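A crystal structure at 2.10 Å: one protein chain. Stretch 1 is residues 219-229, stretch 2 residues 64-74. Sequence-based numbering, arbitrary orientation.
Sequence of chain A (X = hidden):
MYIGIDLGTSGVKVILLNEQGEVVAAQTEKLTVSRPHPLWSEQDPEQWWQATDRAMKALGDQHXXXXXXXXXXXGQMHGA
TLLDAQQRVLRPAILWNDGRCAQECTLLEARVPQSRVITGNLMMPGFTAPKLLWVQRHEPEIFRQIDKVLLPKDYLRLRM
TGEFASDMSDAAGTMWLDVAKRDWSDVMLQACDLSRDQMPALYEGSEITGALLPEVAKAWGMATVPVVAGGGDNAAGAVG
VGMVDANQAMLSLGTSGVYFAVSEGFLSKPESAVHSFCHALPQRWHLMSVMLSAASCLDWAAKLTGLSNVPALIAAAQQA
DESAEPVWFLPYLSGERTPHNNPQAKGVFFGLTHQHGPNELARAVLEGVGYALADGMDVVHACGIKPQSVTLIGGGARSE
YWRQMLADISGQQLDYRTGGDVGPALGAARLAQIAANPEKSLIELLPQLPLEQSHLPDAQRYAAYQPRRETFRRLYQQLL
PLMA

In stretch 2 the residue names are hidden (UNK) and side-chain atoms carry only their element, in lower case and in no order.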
ATOM      1  N   ALA A 219     -35.542  23.601  36.870  1.00 35.66           N
ATOM      2  CA  ALA A 219     -35.400  22.253  36.375  1.00 26.40           C
ATOM      3  C   ALA A 219     -34.042  21.645  36.681  1.00 35.36           C
ATOM      4  O   ALA A 219     -33.928  20.440  36.808  1.00 25.05           O
ATOM      5  CB  ALA A 219     -35.685  22.197  34.914  1.00 32.60           C
ATOM      6  N   TRP A 220     -33.021  22.489  36.794  1.00 34.35           N
ATOM      7  CA  TRP A 220     -31.639  22.038  36.902  1.00 38.33           C
ATOM      8  C   TRP A 220     -31.123  22.146  38.333  1.00 30.98           C
ATOM      9  O   TRP A 220     -30.001  21.789  38.627  1.00 35.97           O
ATOM     10  CB  TRP A 220     -30.735  22.834  35.957  1.00 39.29           C
ATOM     11  CG  TRP A 220     -30.830  22.455  34.500  1.00 32.61           C
ATOM     12  CD1 TRP A 220     -31.530  21.429  33.961  1.00 33.53           C
ATOM     13  CD2 TRP A 220     -30.193  23.113  33.408  1.00 34.58           C
ATOM     14  NE1 TRP A 220     -31.370  21.401  32.601  1.00 33.84           N
ATOM     15  CE2 TRP A 220     -30.554  22.432  32.237  1.00 38.22           C
ATOM     16  CE3 TRP A 220     -29.348  24.216  33.298  1.00 28.16           C
ATOM     17  CZ2 TRP A 220     -30.099  22.815  30.987  1.00 29.57           C
ATOM     18  CZ3 TRP A 220     -28.907  24.584  32.066  1.00 26.77           C
ATOM     19  CH2 TRP A 220     -29.276  23.891  30.928  1.00 28.53           C
ATOM     20  N   GLY A 221     -31.970  22.643  39.219  1.00 48.29           N
ATOM     21  CA  GLY A 221     -31.633  22.776  40.619  1.00 47.95           C
ATOM     22  C   GLY A 221     -30.584  23.835  40.851  1.00 42.95           C
ATOM     23  O   GLY A 221     -29.632  23.623  41.584  1.00 22.53           O
ATOM     24  N   MET A 222     -30.757  24.974  40.202  1.00 30.27           N
ATOM     25  CA  MET A 222     -29.845  26.072  40.401  1.00 42.98           C
ATOM     26  C   MET A 222     -30.506  27.435  40.408  1.00 40.95           C
ATOM     27  O   MET A 222     -31.666  27.568  40.061  1.00 44.50           O
ATOM     28  CB  MET A 222     -28.656  25.998  39.433  1.00 44.41           C
ATOM     29  CG  MET A 222     -28.993  25.968  37.967  1.00 44.81           C
ATOM     30  SD  MET A 222     -27.780  25.090  36.964  1.00 34.62           S
ATOM     31  CE  MET A 222     -26.423  26.227  37.120  1.00 23.44           C
ATOM     32  N   ALA A 223     -29.749  28.442  40.811  1.00 32.79           N
ATOM     33  CA  ALA A 223     -30.167  29.843  40.716  1.00 41.53           C
ATOM     34  C   ALA A 223     -30.209  30.342  39.274  1.00 32.03           C
ATOM     35  O   ALA A 223     -29.579  29.762  38.408  1.00 34.78           O
ATOM     36  CB  ALA A 223     -29.260  30.709  41.548  1.00 18.00           C
ATOM     37  N   THR A 224     -30.950  31.418  39.032  1.00 32.31           N
ATOM     38  CA  THR A 224     -30.969  32.058  37.725  1.00 33.70           C
ATOM     39  C   THR A 224     -29.624  32.685  37.422  1.00 36.04           C
ATOM     40  O   THR A 224     -29.497  33.890  37.319  1.00 24.63           O
ATOM     41  CB  THR A 224     -32.075  33.117  37.618  1.00 28.67           C
ATOM     42  OG1 THR A 224     -31.940  34.078  38.666  1.00 36.09           O
ATOM     43  CG2 THR A 224     -33.418  32.511  37.847  1.00 24.58           C
ATOM     44  N   VAL A 225     -28.627  31.827  37.279  1.00 31.06           N
ATOM     45  CA  VAL A 225     -27.226  32.202  37.256  1.00 26.07           C
ATOM     46  C   VAL A 225     -26.842  32.913  35.953  1.00 28.81           C
ATOM     47  O   VAL A 225     -27.414  32.650  34.912  1.00 28.58           O
ATOM     48  CB  VAL A 225     -26.372  30.936  37.446  1.00 40.68           C
ATOM     49  CG1 VAL A 225     -25.419  30.719  36.309  1.00 34.50           C
ATOM     50  CG2 VAL A 225     -25.701  30.919  38.790  1.00 34.64           C
ATOM     51  N   PRO A 226     -25.864  33.813  36.021  1.00 34.37           N
ATOM     52  CA  PRO A 226     -25.400  34.534  34.836  1.00 19.29           C
ATOM     53  C   PRO A 226     -24.675  33.636  33.841  1.00 28.06           C
ATOM     54  O   PRO A 226     -23.956  32.730  34.234  1.00 24.64           O
ATOM     55  CB  PRO A 226     -24.434  35.562  35.410  1.00 32.26           C
ATOM     56  CG  PRO A 226     -24.420  35.353  36.863  1.00 24.25           C
ATOM     57  CD  PRO A 226     -24.961  34.027  37.159  1.00 28.86           C
ATOM     58  N   VAL A 227     -24.892  33.880  32.558  1.00 27.65           N
ATOM     59  CA  VAL A 227     -24.319  33.060  31.512  1.00 18.32           C
ATOM     60  C   VAL A 227     -23.366  33.868  30.651  1.00 20.70           C
ATOM     61  O   VAL A 227     -23.718  34.927  30.179  1.00 13.50           O
ATOM     62  CB  VAL A 227     -25.399  32.486  30.604  1.00 21.34           C
ATOM     63  CG1 VAL A 227     -24.778  31.710  29.466  1.00 25.67           C
ATOM     64  CG2 VAL A 227     -26.379  31.658  31.381  1.00 14.59           C
ATOM     65  N   VAL A 228     -22.164  33.353  30.445  1.00 17.90           N
ATOM     66  CA  VAL A 228     -21.210  34.019  29.578  1.00 19.15           C
ATOM     67  C   VAL A 228     -21.316  33.579  28.119  1.00 19.33           C
ATOM     68  O   VAL A 228     -21.916  32.568  27.813  1.00 19.18           O
ATOM     69  CB  VAL A 228     -19.762  33.911  30.087  1.00 23.03           C
ATOM     70  CG1 VAL A 228     -19.633  34.443  31.503  1.00 10.81           C
ATOM     71  CG2 VAL A 228     -19.261  32.502  29.981  1.00 15.13           C
ATOM     72  N   ALA A 229     -20.725  34.363  27.232  1.00 18.08           N
ATOM     73  CA  ALA A 229     -20.762  34.091  25.804  1.00 30.31           C
ATOM     74  C   ALA A 229     -20.091  32.777  25.408  1.00 17.76           C
ATOM     75  O   ALA A 229     -20.525  32.116  24.496  1.00 28.61           O
ATOM     76  CB  ALA A 229     -20.167  35.236  25.040  1.00 27.36           C
ATOM     77  N   UNK A  64     -25.039  18.673  44.124  1.00 28.48           N
ATOM     78  CA  UNK A  64     -25.878  19.851  44.064  1.00 43.82           C
ATOM     79  C   UNK A  64     -25.250  21.005  43.296  1.00 29.28           C
ATOM     80  O   UNK A  64     -24.077  21.285  43.415  1.00 29.83           O
ATOM     81  c   UNK A  64     -26.317  20.290  45.457  1.00 43.16           C
ATOM     82  o   UNK A  64     -26.869  21.583  45.448  1.00 35.15           O
ATOM     83  N   UNK A  65     -26.071  21.666  42.516  1.00 37.59           N
ATOM     84  CA  UNK A  65     -25.641  22.772  41.692  1.00 40.85           C
ATOM     85  C   UNK A  65     -26.152  24.083  42.254  1.00 41.16           C
ATOM     86  O   UNK A  65     -26.064  25.117  41.611  1.00 34.75           O
ATOM     87  c   UNK A  65     -24.400  20.908  39.779  1.00 21.91           C
ATOM     88  c   UNK A  65     -25.869  21.211  39.671  1.00 33.47           C
ATOM     89  c   UNK A  65     -26.159  22.574  40.276  1.00 35.52           C
ATOM     90  c   UNK A  65     -26.352  21.139  38.229  1.00 25.66           C
ATOM     91  N   UNK A  66     -26.701  24.023  43.455  1.00 40.05           N
ATOM     92  CA  UNK A  66     -27.320  25.182  44.071  1.00 45.76           C
ATOM     93  C   UNK A  66     -26.318  26.266  44.444  1.00 31.30           C
ATOM     94  O   UNK A  66     -26.703  27.387  44.710  1.00 38.07           O
ATOM     95  c   UNK A  66     -29.485  24.100  44.977  1.00 43.07           C
ATOM     96  o   UNK A  66     -31.675  24.662  44.203  1.00 50.91           O
ATOM     97  n   UNK A  66     -30.057  26.156  43.829  1.00 47.36           N
ATOM     98  c   UNK A  66     -28.159  24.787  45.287  1.00 47.80           C
ATOM     99  c   UNK A  66     -30.503  25.007  44.301  1.00 63.24           C
ATOM    100  N   UNK A  67     -25.036  25.929  44.445  1.00 26.53           N
ATOM    101  CA  UNK A  67     -23.990  26.910  44.730  1.00 38.10           C
ATOM    102  C   UNK A  67     -23.189  27.359  43.511  1.00 29.29           C
ATOM    103  O   UNK A  67     -22.188  28.043  43.643  1.00 36.41           O
ATOM    104  o   UNK A  67     -23.908  25.226  47.704  1.00 54.20           O
ATOM    105  c   UNK A  67     -23.034  26.382  45.793  1.00 51.24           C
ATOM    106  c   UNK A  67     -23.662  26.307  47.155  1.00 65.14           C
ATOM    107  o   UNK A  67     -23.951  27.363  47.742  1.00 50.53           O
ATOM    108  N   UNK A  68     -23.633  26.976  42.327  1.00 32.88           N
ATOM    109  CA  UNK A  68     -23.083  27.528  41.105  1.00 32.42           C
ATOM    110  C   UNK A  68     -23.362  29.022  40.994  1.00 32.29           C
ATOM    111  O   UNK A  68     -24.466  29.474  41.244  1.00 30.39           O
ATOM    112  c   UNK A  68     -23.087  27.426  38.608  1.00 19.42           C
ATOM    113  c   UNK A  68     -23.601  26.788  39.870  1.00 21.07           C
ATOM    114  c   UNK A  68     -23.212  25.347  39.924  1.00 19.23           C
ATOM    115  N   UNK A  69     -22.350  29.773  40.591  1.00 32.76           N
ATOM    116  CA  UNK A  69     -22.410  31.217  40.571  1.00 29.28           C
ATOM    117  C   UNK A  69     -22.403  31.773  39.147  1.00 39.87           C
ATOM    118  O   UNK A  69     -22.898  32.858  38.899  1.00 26.30           O
ATOM    119  c   UNK A  69     -21.258  31.799  41.355  1.00 39.58           C
ATOM    120  c   UNK A  69     -19.775  31.202  44.870  1.00 85.51           C
ATOM    121  c   UNK A  69     -20.019  31.906  43.532  1.00 64.11           C
ATOM    122  n   UNK A  69     -18.578  31.701  45.595  1.00 45.37           N
ATOM    123  c   UNK A  69     -21.151  31.255  42.763  1.00 49.82           C
ATOM    124  N   UNK A  70     -21.823  31.018  38.223  1.00 33.72           N
ATOM    125  CA  UNK A  70     -21.880  31.355  36.807  1.00 35.14           C
ATOM    126  C   UNK A  70     -21.798  30.129  35.911  1.00 35.54           C
ATOM    127  O   UNK A  70     -21.321  29.087  36.319  1.00 17.11           O
ATOM    128  c   UNK A  70     -20.797  32.343  36.450  1.00 25.83           C
ATOM    129  N   UNK A  71     -22.267  30.282  34.678  1.00 31.41           N
ATOM    130  CA  UNK A  71     -22.273  29.197  33.706  1.00 29.42           C
ATOM    131  C   UNK A  71     -21.749  29.603  32.329  1.00 26.97           C
ATOM    132  O   UNK A  71     -22.103  30.644  31.804  1.00 18.13           O
ATOM    133  c   UNK A  71     -24.946  26.516  32.978  1.00 15.57           C
ATOM    134  c   UNK A  71     -23.660  28.590  33.589  1.00 26.03           C
ATOM    135  c   UNK A  71     -24.050  28.007  31.221  1.00 23.90           C
ATOM    136  c   UNK A  71     -23.828  27.451  32.596  1.00 24.96           C
ATOM    137  N   UNK A  72     -20.909  28.747  31.765  1.00 32.06           N
ATOM    138  CA  UNK A  72     -20.355  28.932  30.443  1.00 27.78           C
ATOM    139  C   UNK A  72     -20.679  27.816  29.475  1.00 22.44           C
ATOM    140  O   UNK A  72     -20.900  26.691  29.862  1.00 18.48           O
ATOM    141  N   UNK A  73     -20.691  28.162  28.196  1.00 23.67           N
ATOM    142  CA  UNK A  73     -20.870  27.202  27.121  1.00 29.78           C
ATOM    143  C   UNK A  73     -19.766  27.266  26.070  1.00 34.20           C
ATOM    144  O   UNK A  73     -19.222  28.320  25.780  1.00 25.89           O
ATOM    145  c   UNK A  73     -23.341  27.369  27.462  1.00 34.00           C
ATOM    146  c   UNK A  73     -22.253  27.335  26.450  1.00 25.59           C
ATOM    147  c   UNK A  73     -22.315  28.588  25.596  1.00 34.00           C
ATOM    148  c   UNK A  73     -23.619  29.297  25.699  1.00 43.90           C
ATOM    149  N   UNK A  74     -19.455  26.107  25.509  1.00 20.46           N
ATOM    150  CA  UNK A  74     -18.693  26.008  24.284  1.00 25.05           C
ATOM    151  C   UNK A  74     -19.337  25.000  23.335  1.00 26.83           C
ATOM    152  O   UNK A  74     -20.206  24.242  23.739  1.00 23.27           O
ATOM    153  c   UNK A  74     -17.269  25.575  24.574  1.00 17.48           C
TER
HETATM  154  O   HOH W   1     -26.655  27.901  41.183  1.00 32.26           O
HETATM  155  O   HOH W   2     -28.992  21.069  42.500  1.00 41.72           O

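Position 64 carries one carbon ending in one oxygen. It makes no contact with stretch 1; the oxygen accepts a hydrogen bond from the backbone N of position 66 at 3.2 Å, pinning the loop. This is Ser64.

Position 65 has four carbons forked at the second, the mark of leucine. Its CB points toward stretch 1 and lies 4.3 Å from Met222 CB, and one tip, CD1 of Leu65, reaches 3.7 Å from Trp220 O. Leu65 also opens a type I turn that ends at position 68, whose N donates to Leu65 O at 3.1 Å.

Position 66 shows three carbons, the last bearing an oxygen and a nitrogen: a glutamine. Gln66 leaves CA sideways, but its amide folds back, NE2 coming 3.4 Å from Met222 CA. Though the amide packs against Gly221 O, no hydrogen bond forms there.

Position 67 has two carbons, the second with two oxygens; its CA-to-CB bond points away from stretch 1, which the side chain does not touch. An exposed turn residue, it is Asp67.

Position 68 bears one carbon carrying two more, hence valine. Val68 CG1 packs 3.8 Å from Met222 CE, and Val68 O sits 3.1 Å from Val225 CG2.

Position 69 is an extended row of four carbons ending in nitrogen, its CA-to-CB bond pointing away from stretch 1: Lys69. Its backbone does the touching, Lys69 O lying 2.9 Å from Pro226 CD.

Position 70 has a single carbon, so it is Ala70. Its CA approaches Pro226 O at 3.6 Å in a CA-H...O contact.

Position 71 again has four carbons forked at the second. Leu71 is the residue of its stretch most covered by stretch 1: CB lies 3.9 Å from Val225 CG1, CD2 is 4.2 Å from Val227 CG1 and CD1 is 4.4 Å from Met222 CE.

Position 72 has no side-chain atoms and is Gly72. Val228 CG2 lies 3.8 Å from its CA; an ideal CB would stand a tight 3.5 Å from that methyl.

Position 73 has four carbons forked at the first, one arm two carbons long: Ile73, whose CD1 reaches 4.3 Å from Val228 O.

Position 74, one carbon with its CA-to-CB bond pointing away, is Ala74.

The contact rests on one near-parallel bridge. Leu71 N donates to Pro226 O and Val228 N to Leu71 O, both at 3.0 Å, so Leu71 bonds to the residues flanking Val227. Apolar side chains seal the neighbouring space, while water serves the loops: one molecule joins Leu65 O and Val68 O to Ala223 N, another links Leu65 N to Gly221 O.

Stretch 2, residues 64-74: SLQDVKALGIA
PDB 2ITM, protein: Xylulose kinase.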